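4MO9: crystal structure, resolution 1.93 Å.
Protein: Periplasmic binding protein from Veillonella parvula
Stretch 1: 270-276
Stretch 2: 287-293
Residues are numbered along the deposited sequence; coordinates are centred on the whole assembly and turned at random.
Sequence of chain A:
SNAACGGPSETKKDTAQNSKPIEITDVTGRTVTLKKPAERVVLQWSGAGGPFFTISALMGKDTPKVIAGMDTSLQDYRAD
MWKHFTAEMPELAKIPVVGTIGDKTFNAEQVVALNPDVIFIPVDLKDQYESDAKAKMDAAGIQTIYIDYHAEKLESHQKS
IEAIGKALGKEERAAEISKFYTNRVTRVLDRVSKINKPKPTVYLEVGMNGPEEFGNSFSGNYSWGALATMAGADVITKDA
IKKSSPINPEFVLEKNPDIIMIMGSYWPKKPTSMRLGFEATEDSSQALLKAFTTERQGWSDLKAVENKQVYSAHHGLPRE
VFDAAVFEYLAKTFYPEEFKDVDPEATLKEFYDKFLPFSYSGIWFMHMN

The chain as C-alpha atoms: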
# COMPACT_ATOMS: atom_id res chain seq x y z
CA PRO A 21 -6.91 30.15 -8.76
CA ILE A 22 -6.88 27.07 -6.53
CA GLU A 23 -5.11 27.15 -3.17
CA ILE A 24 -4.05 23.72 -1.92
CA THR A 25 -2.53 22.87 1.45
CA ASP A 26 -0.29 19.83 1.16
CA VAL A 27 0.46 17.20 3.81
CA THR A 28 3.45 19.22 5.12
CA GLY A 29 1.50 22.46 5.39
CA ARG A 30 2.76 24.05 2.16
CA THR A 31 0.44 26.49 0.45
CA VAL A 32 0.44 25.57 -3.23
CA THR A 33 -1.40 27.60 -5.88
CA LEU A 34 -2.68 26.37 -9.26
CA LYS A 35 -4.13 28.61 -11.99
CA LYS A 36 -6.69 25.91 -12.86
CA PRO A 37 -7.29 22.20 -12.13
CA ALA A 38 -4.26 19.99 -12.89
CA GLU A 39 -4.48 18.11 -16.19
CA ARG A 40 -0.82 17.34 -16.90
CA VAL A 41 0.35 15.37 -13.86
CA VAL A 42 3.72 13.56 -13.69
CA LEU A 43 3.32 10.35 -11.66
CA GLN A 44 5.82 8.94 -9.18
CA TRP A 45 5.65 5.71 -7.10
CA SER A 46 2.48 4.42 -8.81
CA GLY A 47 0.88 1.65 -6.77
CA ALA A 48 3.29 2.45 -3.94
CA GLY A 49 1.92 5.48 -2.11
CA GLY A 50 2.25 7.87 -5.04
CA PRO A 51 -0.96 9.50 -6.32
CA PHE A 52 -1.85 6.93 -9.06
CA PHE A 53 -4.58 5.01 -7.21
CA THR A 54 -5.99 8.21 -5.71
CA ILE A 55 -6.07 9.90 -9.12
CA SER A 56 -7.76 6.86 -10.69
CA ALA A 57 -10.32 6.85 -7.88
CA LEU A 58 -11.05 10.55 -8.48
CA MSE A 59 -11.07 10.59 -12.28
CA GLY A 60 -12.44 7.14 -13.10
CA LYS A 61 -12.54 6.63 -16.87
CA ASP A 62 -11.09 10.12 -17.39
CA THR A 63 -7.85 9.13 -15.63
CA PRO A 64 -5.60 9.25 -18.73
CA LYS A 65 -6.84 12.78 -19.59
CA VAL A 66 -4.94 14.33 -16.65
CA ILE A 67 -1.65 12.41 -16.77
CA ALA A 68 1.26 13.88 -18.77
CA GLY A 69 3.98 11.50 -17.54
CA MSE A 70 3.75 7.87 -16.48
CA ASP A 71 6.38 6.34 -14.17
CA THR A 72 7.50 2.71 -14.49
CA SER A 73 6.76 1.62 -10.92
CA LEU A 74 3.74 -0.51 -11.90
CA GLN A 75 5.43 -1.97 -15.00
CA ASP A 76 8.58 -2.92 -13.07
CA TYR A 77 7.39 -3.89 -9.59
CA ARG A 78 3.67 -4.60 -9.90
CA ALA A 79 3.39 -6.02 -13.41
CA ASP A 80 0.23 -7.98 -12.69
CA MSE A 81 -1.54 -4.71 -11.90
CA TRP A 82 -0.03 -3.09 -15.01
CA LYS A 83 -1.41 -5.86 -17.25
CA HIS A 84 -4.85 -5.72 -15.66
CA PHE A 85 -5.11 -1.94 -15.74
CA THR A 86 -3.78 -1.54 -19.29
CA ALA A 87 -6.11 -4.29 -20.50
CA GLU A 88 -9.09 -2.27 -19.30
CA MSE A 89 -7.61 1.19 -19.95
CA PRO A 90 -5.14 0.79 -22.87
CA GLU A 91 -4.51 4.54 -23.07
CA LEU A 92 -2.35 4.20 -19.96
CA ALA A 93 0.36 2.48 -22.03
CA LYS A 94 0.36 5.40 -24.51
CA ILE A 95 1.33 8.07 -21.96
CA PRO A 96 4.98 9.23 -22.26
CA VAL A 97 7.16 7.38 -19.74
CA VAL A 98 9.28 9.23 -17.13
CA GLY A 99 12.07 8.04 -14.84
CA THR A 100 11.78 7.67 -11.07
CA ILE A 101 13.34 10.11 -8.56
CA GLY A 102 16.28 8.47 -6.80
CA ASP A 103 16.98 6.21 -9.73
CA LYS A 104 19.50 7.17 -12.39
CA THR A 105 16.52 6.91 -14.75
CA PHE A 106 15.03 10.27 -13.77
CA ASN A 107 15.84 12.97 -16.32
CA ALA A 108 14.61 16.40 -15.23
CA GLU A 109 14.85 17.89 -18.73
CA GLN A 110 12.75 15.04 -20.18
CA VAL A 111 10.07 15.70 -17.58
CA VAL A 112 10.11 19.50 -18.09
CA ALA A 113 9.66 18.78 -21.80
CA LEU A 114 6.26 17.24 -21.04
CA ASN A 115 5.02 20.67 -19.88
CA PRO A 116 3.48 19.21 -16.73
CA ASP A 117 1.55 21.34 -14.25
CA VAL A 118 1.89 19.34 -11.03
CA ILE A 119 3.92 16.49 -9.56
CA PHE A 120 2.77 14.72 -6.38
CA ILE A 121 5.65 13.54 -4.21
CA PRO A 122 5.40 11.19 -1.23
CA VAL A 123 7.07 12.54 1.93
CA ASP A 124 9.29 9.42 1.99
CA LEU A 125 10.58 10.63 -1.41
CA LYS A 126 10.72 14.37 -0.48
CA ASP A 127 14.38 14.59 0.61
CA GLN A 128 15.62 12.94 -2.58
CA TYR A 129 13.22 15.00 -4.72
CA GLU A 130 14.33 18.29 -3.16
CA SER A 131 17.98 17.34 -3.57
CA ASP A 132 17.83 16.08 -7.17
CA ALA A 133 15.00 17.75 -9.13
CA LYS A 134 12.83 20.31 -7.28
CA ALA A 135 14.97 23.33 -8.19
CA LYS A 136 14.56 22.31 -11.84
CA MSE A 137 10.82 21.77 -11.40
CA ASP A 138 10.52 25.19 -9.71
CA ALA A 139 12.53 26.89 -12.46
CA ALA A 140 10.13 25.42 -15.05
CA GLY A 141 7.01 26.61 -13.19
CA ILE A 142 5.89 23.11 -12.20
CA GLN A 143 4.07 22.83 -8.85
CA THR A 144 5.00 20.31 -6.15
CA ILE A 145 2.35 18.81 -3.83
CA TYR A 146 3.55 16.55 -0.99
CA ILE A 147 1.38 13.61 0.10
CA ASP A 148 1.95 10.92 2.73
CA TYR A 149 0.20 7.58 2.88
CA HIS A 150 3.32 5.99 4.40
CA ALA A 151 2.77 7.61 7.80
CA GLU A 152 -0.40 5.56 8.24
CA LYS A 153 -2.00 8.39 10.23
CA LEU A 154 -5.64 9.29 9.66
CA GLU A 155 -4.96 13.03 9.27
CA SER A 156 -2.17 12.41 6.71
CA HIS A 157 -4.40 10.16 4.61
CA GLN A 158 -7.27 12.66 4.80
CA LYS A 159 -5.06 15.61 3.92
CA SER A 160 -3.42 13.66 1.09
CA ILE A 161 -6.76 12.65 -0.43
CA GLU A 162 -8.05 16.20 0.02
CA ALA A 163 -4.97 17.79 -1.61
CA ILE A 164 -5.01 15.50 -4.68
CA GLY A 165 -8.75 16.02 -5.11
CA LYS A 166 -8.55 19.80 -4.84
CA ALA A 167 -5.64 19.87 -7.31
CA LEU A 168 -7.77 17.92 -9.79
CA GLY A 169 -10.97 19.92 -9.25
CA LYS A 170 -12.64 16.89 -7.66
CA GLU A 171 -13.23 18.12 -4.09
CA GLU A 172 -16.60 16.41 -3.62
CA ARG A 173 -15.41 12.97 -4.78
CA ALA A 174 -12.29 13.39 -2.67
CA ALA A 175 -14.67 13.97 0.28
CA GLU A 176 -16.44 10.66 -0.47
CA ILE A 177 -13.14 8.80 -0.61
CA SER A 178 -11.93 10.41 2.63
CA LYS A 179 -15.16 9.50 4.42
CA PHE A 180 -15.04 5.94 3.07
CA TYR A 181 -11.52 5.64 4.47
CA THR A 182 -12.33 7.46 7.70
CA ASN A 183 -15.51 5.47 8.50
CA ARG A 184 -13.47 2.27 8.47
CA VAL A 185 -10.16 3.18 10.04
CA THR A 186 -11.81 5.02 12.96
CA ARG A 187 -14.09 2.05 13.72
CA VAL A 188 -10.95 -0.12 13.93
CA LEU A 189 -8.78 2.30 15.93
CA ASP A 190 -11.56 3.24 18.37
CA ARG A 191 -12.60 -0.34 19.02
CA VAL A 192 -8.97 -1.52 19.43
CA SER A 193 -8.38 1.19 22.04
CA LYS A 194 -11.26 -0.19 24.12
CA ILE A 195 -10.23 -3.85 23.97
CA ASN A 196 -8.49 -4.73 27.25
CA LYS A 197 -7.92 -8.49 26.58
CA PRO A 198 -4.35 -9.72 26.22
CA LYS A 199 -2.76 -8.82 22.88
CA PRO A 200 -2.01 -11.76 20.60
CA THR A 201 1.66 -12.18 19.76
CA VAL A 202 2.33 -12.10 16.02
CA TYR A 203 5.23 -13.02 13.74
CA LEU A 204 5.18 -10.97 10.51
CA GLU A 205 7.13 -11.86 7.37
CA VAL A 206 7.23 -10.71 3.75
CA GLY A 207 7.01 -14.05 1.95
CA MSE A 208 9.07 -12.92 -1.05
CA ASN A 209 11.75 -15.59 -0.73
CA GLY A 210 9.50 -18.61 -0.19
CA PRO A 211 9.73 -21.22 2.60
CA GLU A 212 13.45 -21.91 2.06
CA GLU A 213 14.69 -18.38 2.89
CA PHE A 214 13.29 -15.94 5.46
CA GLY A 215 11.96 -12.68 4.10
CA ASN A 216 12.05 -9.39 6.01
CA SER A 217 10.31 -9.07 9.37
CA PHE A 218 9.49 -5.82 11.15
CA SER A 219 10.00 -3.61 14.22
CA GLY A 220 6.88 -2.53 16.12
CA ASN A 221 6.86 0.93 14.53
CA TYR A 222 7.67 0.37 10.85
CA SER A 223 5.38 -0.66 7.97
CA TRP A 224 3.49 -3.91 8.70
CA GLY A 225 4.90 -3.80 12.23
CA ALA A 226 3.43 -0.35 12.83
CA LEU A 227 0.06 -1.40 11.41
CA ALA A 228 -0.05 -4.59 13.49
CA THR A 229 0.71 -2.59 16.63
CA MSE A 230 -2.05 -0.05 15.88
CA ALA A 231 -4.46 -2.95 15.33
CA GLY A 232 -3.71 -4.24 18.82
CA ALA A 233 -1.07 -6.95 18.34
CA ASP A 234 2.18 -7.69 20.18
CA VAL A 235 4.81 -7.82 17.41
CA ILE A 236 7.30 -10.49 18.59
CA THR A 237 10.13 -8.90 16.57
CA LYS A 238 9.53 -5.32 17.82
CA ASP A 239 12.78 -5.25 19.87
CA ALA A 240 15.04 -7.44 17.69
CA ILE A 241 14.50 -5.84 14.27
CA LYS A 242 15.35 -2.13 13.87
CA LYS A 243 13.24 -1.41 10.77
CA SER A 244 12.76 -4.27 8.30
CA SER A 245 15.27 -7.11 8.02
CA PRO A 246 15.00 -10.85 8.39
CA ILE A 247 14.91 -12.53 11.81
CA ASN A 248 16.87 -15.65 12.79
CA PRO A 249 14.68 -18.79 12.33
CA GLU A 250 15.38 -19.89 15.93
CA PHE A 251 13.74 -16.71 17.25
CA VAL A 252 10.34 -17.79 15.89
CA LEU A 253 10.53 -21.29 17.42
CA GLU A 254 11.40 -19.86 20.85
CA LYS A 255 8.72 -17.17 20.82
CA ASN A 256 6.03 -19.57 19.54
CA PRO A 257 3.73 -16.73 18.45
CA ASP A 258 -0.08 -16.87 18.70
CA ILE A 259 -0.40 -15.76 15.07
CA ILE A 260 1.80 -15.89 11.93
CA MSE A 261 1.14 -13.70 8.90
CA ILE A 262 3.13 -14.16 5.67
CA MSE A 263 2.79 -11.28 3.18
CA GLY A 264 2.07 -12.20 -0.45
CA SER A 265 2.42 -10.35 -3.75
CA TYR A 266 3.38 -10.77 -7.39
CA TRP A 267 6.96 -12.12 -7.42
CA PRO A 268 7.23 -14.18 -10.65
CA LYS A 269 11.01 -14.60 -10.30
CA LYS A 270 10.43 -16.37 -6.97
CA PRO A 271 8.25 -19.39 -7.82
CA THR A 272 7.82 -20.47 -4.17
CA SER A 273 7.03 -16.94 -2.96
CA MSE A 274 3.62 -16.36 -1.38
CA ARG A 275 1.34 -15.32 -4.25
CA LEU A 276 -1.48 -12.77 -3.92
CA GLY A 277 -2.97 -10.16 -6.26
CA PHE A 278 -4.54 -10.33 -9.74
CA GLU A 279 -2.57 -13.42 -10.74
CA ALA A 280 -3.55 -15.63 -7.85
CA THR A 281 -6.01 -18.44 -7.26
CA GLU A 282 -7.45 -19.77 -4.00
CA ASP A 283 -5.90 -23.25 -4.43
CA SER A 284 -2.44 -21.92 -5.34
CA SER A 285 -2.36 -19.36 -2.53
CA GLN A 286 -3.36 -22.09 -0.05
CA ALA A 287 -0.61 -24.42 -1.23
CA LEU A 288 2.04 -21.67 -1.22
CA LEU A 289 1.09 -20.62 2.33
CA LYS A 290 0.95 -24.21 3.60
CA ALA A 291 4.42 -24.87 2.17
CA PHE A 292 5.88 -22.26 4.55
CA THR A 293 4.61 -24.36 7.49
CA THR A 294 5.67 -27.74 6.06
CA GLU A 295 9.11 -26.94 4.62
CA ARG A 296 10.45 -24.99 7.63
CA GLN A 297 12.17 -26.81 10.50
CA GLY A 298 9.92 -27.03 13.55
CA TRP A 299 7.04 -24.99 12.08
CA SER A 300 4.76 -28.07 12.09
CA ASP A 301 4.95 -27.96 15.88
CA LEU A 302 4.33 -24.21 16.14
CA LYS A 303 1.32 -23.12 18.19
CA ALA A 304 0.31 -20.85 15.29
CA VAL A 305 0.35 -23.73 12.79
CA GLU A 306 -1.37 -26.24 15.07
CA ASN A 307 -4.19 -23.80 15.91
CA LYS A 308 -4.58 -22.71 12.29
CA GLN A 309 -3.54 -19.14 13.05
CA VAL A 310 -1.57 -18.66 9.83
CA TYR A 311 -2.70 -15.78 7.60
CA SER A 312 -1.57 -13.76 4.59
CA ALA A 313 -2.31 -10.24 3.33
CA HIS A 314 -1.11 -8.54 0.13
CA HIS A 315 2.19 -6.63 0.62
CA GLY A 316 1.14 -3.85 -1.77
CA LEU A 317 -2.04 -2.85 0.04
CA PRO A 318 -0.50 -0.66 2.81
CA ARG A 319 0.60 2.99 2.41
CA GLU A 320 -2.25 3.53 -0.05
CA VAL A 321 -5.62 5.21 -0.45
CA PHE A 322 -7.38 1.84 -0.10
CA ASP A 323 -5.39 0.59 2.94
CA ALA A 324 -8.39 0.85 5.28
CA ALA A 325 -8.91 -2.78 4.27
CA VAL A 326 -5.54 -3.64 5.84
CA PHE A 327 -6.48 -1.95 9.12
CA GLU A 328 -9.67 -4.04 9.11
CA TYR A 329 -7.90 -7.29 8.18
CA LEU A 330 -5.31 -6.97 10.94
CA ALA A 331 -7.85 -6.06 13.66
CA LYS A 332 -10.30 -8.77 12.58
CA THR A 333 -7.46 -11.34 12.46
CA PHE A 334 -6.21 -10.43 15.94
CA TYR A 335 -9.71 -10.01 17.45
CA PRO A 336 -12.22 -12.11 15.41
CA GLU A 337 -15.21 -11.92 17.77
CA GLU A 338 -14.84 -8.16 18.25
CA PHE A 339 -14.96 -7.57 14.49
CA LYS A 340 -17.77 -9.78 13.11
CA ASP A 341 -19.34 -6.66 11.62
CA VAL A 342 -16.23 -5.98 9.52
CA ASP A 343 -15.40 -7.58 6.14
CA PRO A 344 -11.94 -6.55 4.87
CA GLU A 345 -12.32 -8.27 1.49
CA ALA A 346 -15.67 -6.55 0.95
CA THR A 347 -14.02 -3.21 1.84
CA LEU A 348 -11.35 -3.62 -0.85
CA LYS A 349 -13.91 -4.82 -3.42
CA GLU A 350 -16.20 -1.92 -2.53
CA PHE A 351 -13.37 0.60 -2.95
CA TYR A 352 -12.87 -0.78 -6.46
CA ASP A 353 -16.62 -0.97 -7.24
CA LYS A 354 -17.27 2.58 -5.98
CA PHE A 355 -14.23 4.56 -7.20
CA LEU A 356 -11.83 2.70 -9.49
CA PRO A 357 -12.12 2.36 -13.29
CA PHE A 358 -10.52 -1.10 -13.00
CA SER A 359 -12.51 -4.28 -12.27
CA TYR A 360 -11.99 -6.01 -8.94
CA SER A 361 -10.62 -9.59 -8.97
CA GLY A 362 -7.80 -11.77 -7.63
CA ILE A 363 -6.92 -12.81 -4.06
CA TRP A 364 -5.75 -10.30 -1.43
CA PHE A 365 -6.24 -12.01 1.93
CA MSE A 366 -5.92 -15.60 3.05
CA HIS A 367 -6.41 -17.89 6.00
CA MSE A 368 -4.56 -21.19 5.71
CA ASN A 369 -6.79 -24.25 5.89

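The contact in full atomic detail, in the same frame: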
# COMPACT_ATOMS: atom_id res chain seq x y z
N LYS A 270 10.31 -15.54 -8.17
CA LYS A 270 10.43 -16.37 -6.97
C LYS A 270 9.27 -17.36 -6.97
O LYS A 270 8.23 -17.07 -6.39
CB LYS A 270 10.36 -15.47 -5.73
CG LYS A 270 11.45 -14.40 -5.65
CD LYS A 270 12.84 -15.02 -5.65
CE LYS A 270 13.65 -14.57 -4.45
NZ LYS A 270 14.69 -15.58 -4.09
N PRO A 271 9.43 -18.52 -7.63
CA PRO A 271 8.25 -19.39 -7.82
C PRO A 271 7.64 -19.96 -6.53
O PRO A 271 6.45 -20.32 -6.55
CB PRO A 271 8.77 -20.52 -8.73
CG PRO A 271 10.25 -20.48 -8.61
CD PRO A 271 10.61 -19.04 -8.33
N THR A 272 8.40 -20.03 -5.44
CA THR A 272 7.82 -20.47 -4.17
C THR A 272 7.38 -19.32 -3.27
O THR A 272 6.98 -19.54 -2.13
CB THR A 272 8.81 -21.31 -3.37
OG1 THR A 272 9.96 -20.51 -3.06
CG2 THR A 272 9.22 -22.55 -4.15
N SER A 273 7.46 -18.08 -3.77
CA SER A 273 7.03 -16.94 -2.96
C SER A 273 5.51 -17.00 -2.73
O SER A 273 4.77 -17.57 -3.55
CB SER A 273 7.44 -15.61 -3.60
OG SER A 273 6.84 -15.39 -4.87
N MSE A 274 5.05 -16.45 -1.62
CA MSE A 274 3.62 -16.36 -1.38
C MSE A 274 2.99 -15.47 -2.45
O MSE A 274 3.40 -14.33 -2.63
CB MSE A 274 3.35 -15.75 -0.01
CG MSE A 274 1.87 -15.62 0.31
SE MSE A 274 1.02 -17.38 0.26
CE MSE A 274 -0.81 -16.68 0.18
N ARG A 275 1.98 -16.01 -3.14
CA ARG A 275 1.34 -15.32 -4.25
C ARG A 275 -0.05 -14.77 -3.89
O ARG A 275 -0.95 -15.52 -3.49
CB ARG A 275 1.23 -16.26 -5.47
CG ARG A 275 0.48 -15.67 -6.67
CD ARG A 275 1.25 -14.50 -7.32
NE ARG A 275 2.44 -14.97 -8.03
CZ ARG A 275 2.43 -15.37 -9.30
NH1 ARG A 275 1.30 -15.35 -9.99
NH2 ARG A 275 3.55 -15.81 -9.88
N LEU A 276 -0.20 -13.46 -4.05
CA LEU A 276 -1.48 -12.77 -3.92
C LEU A 276 -1.58 -11.75 -5.05
O LEU A 276 -0.58 -11.50 -5.73
CB LEU A 276 -1.60 -12.08 -2.56
CG LEU A 276 -1.72 -13.02 -1.35
CD1 LEU A 276 -1.81 -12.18 -0.06
CD2 LEU A 276 -2.92 -13.91 -1.50
N ALA A 287 -1.75 -23.52 -1.16
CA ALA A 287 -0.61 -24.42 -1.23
C ALA A 287 0.70 -23.68 -0.94
O ALA A 287 1.57 -24.21 -0.24
CB ALA A 287 -0.55 -25.11 -2.58
N LEU A 288 0.85 -22.46 -1.47
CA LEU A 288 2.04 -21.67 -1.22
C LEU A 288 2.19 -21.31 0.26
O LEU A 288 3.29 -21.38 0.82
CB LEU A 288 2.05 -20.41 -2.10
CG LEU A 288 2.24 -20.66 -3.60
CD1 LEU A 288 1.80 -19.44 -4.39
CD2 LEU A 288 3.68 -21.00 -3.95
N LEU A 289 1.08 -20.93 0.90
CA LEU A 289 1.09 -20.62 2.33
C LEU A 289 1.41 -21.87 3.15
O LEU A 289 2.28 -21.84 4.03
CB LEU A 289 -0.26 -20.03 2.76
CG LEU A 289 -0.31 -19.40 4.15
CD1 LEU A 289 0.88 -18.46 4.33
CD2 LEU A 289 -1.60 -18.60 4.37
N LYS A 290 0.71 -22.96 2.87
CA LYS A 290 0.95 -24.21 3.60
C LYS A 290 2.41 -24.67 3.51
O LYS A 290 2.96 -25.18 4.48
CB LYS A 290 0.00 -25.31 3.12
CG LYS A 290 0.34 -26.69 3.67
CD LYS A 290 -0.71 -27.73 3.28
CE LYS A 290 -0.38 -29.07 3.90
NZ LYS A 290 -1.40 -30.11 3.56
N ALA A 291 3.03 -24.45 2.35
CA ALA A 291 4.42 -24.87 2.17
C ALA A 291 5.39 -24.20 3.16
O ALA A 291 6.38 -24.82 3.57
CB ALA A 291 4.87 -24.64 0.73
N PHE A 292 5.11 -22.94 3.52
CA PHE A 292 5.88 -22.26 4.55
C PHE A 292 5.90 -23.06 5.85
O PHE A 292 6.94 -23.19 6.50
CB PHE A 292 5.31 -20.86 4.82
CG PHE A 292 5.76 -19.83 3.83
CD1 PHE A 292 5.12 -19.70 2.60
CD2 PHE A 292 6.82 -18.98 4.13
CE1 PHE A 292 5.54 -18.75 1.68
CE2 PHE A 292 7.24 -18.02 3.21
CZ PHE A 292 6.60 -17.91 1.98
N THR A 293 4.75 -23.63 6.22
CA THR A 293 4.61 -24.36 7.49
C THR A 293 5.13 -25.80 7.43
O THR A 293 5.46 -26.41 8.47
CB THR A 293 3.13 -24.35 7.96
OG1 THR A 293 2.32 -25.15 7.09
CG2 THR A 293 2.59 -22.93 7.95
O HOH W 1 5.55 -21.64 -0.85

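The contact joins an irregular segment, 270-276, to one side of a helix, 287-293, and no direct hydrogen bond crosses between them. Lys 270 lies too far from the helix to touch it, but its carbonyl organises what follows. A type I beta turn runs from Lys 270 to Ser 273, closed by Ser 273 N donating to Lys 270 O at 2.9 Å. Pro 271, with phi at -64°, suits the second position of such a turn. The CA-to-CB bond of Pro 271 points away from the helix, and the approach is made by its backbone, with Pro 271 O 3.9 Å from Leu 288 CD2.

Thr 272 also meets the helix through its carbonyl. A water donates to Thr 272 O at 2.8 Å and to Leu 288 O at 2.8 Å, so that two acceptors, which could not bond to each other, are bridged. The Thr 272 hydroxyl is satisfied elsewhere in the structure. The CA-to-CB bond of Ser 273 points away from the helix, and its hydroxyl bonds within the turn: Ser 273 OG donates to Lys 270 O at 2.7 Å, reinforcing the backbone bond to the same acceptor. Ser 273 O lies 3.6 Å from Leu 288 CD1.

Met 274, a selenomethionine, makes the broadest contact of its stretch. Its long, unbranched side chain brings Met 274 SE to 4.0 Å from Leu 288 CB and 3.9 Å from Leu 289 CB, packing against successive helical residues. Nearer its backbone, Met 274 CB lies 4.1 Å from Phe 292 CE1, while Met 274 N sits at the edge of that ring, near its plane.

Arg 275 contributes the aliphatic base of its side chain, with Arg 275 CB 3.4 Å from Leu 288 CD1, while its charged end leads away from the helix. Leu 288, its CA-to-CB bond pointing toward the segment, thus meets every residue from Pro 271 to Arg 275. Leu 276 makes no contact with this part of the helix.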